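PA_0080 (PDB 3ZHN) is a type VI secretion system lipoprotein, TssJ1, which probably tethers the membrane-spanning complex of the secretion machine to the outer membrane. Local coordinates at residues Phe93-Arg96 / Pro97-Arg101. Numbering follows the deposited sequence.
Sequences FLLR and PGEER
The carboxylate of Glu-99 turns back across the bend and accepts the backbone N-H of Arg-96: N to OE1 is 3.0 Å at an N-H...O angle of 157°, on the anti side of the carboxylate. Its chain is stretched out, with CG opposite the backbone N (chi1 -171°), which carries the acid back to the end of the incoming strand, 87-95. The reverse bond runs from Glu-99 N to Arg-96 O (2.9 Å), so the two residues are tied twice, once through backbone alone and once through the side chain. Between them Gly-98 takes a positive phi of 80°, as the third position of a type II turn requires.

The other carboxylate oxygen, OE2, forms a salt bridge with Arg-101, its NE lying 2.6 Å away and approaching from above the carboxylate plane; a second, weak bond comes from NH2. Leu-95 CD2 packs over one face of this guanidinium, 3.6 Å from NE, while NH1 lies at the edge of the Phe-93 ring (3.7 Å to CD2), in its plane and not over a face, so this is not a cation-pi contact. One water donates to Glu-99 OE1 (2.6 Å) and to Leu-94 O, linking acid and strand again.

Leu-95 pairs through its backbone with Leu-54, and Glu-99 with Ala-39, in different sheets. The arrangement is thus a type II beta turn with a side-chain-to-backbone bond across it, set in the connection that carries the chain from strand 87-95 of one sheet to strand 100-107 of the other in the TssJ beta-sandwich.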
ATOM      1  N   PHE A  93       7.187  -4.943  -2.601  1.00 11.16           N
ATOM      2  CA  PHE A  93       7.166  -6.220  -1.878  1.00 12.43           C
ATOM      3  C   PHE A  93       6.468  -7.225  -2.773  1.00  9.27           C
ATOM      4  O   PHE A  93       5.552  -6.833  -3.480  1.00 13.89           O
ATOM      5  CB  PHE A  93       6.322  -6.143  -0.590  1.00 14.10           C
ATOM      6  CG  PHE A  93       6.573  -4.919   0.230  1.00 14.81           C
ATOM      7  CD1 PHE A  93       5.957  -3.727  -0.029  1.00 19.27           C
ATOM      8  CD2 PHE A  93       7.364  -5.014   1.349  1.00 18.99           C
ATOM      9  CE1 PHE A  93       6.176  -2.635   0.754  1.00 20.62           C
ATOM     10  CE2 PHE A  93       7.573  -3.921   2.152  1.00 20.75           C
ATOM     11  CZ  PHE A  93       6.984  -2.731   1.858  1.00 20.54           C
ATOM     12  N   LEU A  94       6.869  -8.483  -2.720  1.00 10.61           N
ATOM     13  CA  LEU A  94       6.116  -9.568  -3.311  1.00  9.83           C
ATOM     14  C   LEU A  94       5.649 -10.497  -2.198  1.00 11.20           C
ATOM     15  O   LEU A  94       6.475 -11.091  -1.507  1.00 14.70           O
ATOM     16  CB  LEU A  94       6.981 -10.372  -4.295  1.00 12.13           C
ATOM     17  CG  LEU A  94       6.285 -11.545  -4.976  1.00 14.40           C
ATOM     18  CD1 LEU A  94       5.218 -11.055  -5.948  1.00 15.84           C
ATOM     19  CD2 LEU A  94       7.301 -12.366  -5.785  1.00 18.78           C
ATOM     20  N   LEU A  95       4.359 -10.578  -1.996  1.00 11.44           N
ATOM     21  CA  LEU A  95       3.775 -11.361  -0.964  1.00 11.96           C
ATOM     22  C   LEU A  95       3.133 -12.653  -1.484  1.00 11.34           C
ATOM     23  O   LEU A  95       2.594 -12.705  -2.536  1.00 11.08           O
ATOM     24  CB  LEU A  95       2.681 -10.568  -0.247  1.00 14.58           C
ATOM     25  CG  LEU A  95       3.059  -9.204   0.316  1.00 19.77           C
ATOM     26  CD1 LEU A  95       1.834  -8.435   0.779  1.00 23.17           C
ATOM     27  CD2 LEU A  95       3.996  -9.393   1.470  1.00 22.90           C
ATOM     28  N   ARG A  96       3.241 -13.701  -0.699  1.00 11.97           N
ATOM     29  CA  ARG A  96       2.718 -14.981  -1.019  1.00 11.28           C
ATOM     30  C   ARG A  96       1.487 -15.282  -0.145  1.00 10.85           C
ATOM     31  O   ARG A  96       1.332 -14.707   0.943  1.00 10.43           O
ATOM     32  CB  ARG A  96       3.766 -16.081  -0.862  1.00 14.80           C
ATOM     33  CG  ARG A  96       4.924 -15.906  -1.833  1.00 20.62           C
ATOM     34  CD  ARG A  96       5.775 -17.149  -1.897  1.00 30.33           C
ATOM     35  NE  ARG A  96       6.214 -17.332  -3.287  1.00 43.06           N
ATOM     36  CZ  ARG A  96       7.020 -16.482  -3.920  1.00 48.19           C
ATOM     37  NH1 ARG A  96       7.554 -15.426  -3.285  1.00 52.76           N
ATOM     38  NH2 ARG A  96       7.361 -16.697  -5.180  1.00 57.11           N
ATOM     39  N   PRO A  97       0.586 -16.182  -0.639  1.00  9.23           N
ATOM     40  CA  PRO A  97      -0.581 -16.497   0.151  1.00  9.83           C
ATOM     41  C   PRO A  97      -0.218 -16.935   1.572  1.00 10.30           C
ATOM     42  O   PRO A  97       0.678 -17.719   1.789  1.00 13.81           O
ATOM     43  CB  PRO A  97      -1.282 -17.626  -0.648  1.00 12.10           C
ATOM     44  CG  PRO A  97      -0.753 -17.461  -2.087  1.00 12.96           C
ATOM     45  CD  PRO A  97       0.608 -16.900  -1.926  1.00 11.92           C
ATOM     46  N   GLY A  98      -0.931 -16.386   2.535  1.00 13.11           N
ATOM     47  CA  GLY A  98      -0.690 -16.695   3.944  1.00 12.36           C
ATOM     48  C   GLY A  98       0.473 -15.960   4.608  1.00 12.14           C
ATOM     49  O   GLY A  98       0.631 -16.058   5.840  1.00 15.25           O
ATOM     50  N   GLU A  99       1.255 -15.215   3.838  1.00 11.04           N
ATOM     51  CA  GLU A  99       2.386 -14.499   4.379  1.00 12.63           C
ATOM     52  C   GLU A  99       2.010 -13.373   5.391  1.00 11.75           C
ATOM     53  O   GLU A  99       1.033 -12.715   5.215  1.00 12.84           O
ATOM     54  CB  GLU A  99       3.238 -13.934   3.240  1.00 14.20           C
ATOM     55  CG  GLU A  99       4.549 -13.351   3.714  1.00 17.14           C
ATOM     56  CD  GLU A  99       5.525 -12.940   2.582  1.00 19.54           C
ATOM     57  OE1 GLU A  99       5.299 -13.339   1.425  1.00 20.55           O
ATOM     58  OE2 GLU A  99       6.566 -12.316   2.937  1.00 26.55           O
ATOM     59  N   GLU A 100       2.885 -13.193   6.391  1.00 13.45           N
ATOM     60  CA  GLU A 100       2.788 -12.149   7.386  1.00 14.62           C
ATOM     61  C   GLU A 100       4.140 -11.402   7.435  1.00 14.78           C
ATOM     62  O   GLU A 100       5.217 -12.043   7.453  1.00 18.12           O
ATOM     63  CB  GLU A 100       2.593 -12.816   8.755  1.00 18.75           C
ATOM     64  CG  GLU A 100       1.304 -13.646   8.941  1.00 20.42           C
ATOM     65  CD  GLU A 100       0.103 -12.772   9.007  1.00 26.13           C
ATOM     66  OE1 GLU A 100       0.308 -11.570   9.325  1.00 27.44           O
ATOM     67  OE2 GLU A 100      -1.045 -13.203   8.721  1.00 25.84           O
ATOM     68  N   ARG A 101       4.062 -10.076   7.402  1.00 12.91           N
ATOM     69  CA  ARG A 101       5.191  -9.233   7.618  1.00 15.72           C
ATOM     70  C   ARG A 101       4.832  -8.085   8.491  1.00 13.44           C
ATOM     71  O   ARG A 101       3.699  -7.605   8.554  1.00 18.78           O
ATOM     72  CB  ARG A 101       5.784  -8.608   6.334  1.00 17.72           C
ATOM     73  CG  ARG A 101       6.014  -9.540   5.240  1.00 24.62           C
ATOM     74  CD  ARG A 101       6.944  -8.872   4.272  1.00 26.12           C
ATOM     75  NE  ARG A 101       7.142  -9.769   3.164  1.00 23.97           N
ATOM     76  CZ  ARG A 101       7.944  -9.551   2.170  1.00 18.94           C
ATOM     77  NH1 ARG A 101       8.659  -8.419   2.128  1.00 17.86           N
ATOM     78  NH2 ARG A 101       7.967 -10.436   1.167  1.00 23.02           N
TER
HETATM   79  O   HOH W   1       7.204 -13.506  -0.401  1.00 25.47           O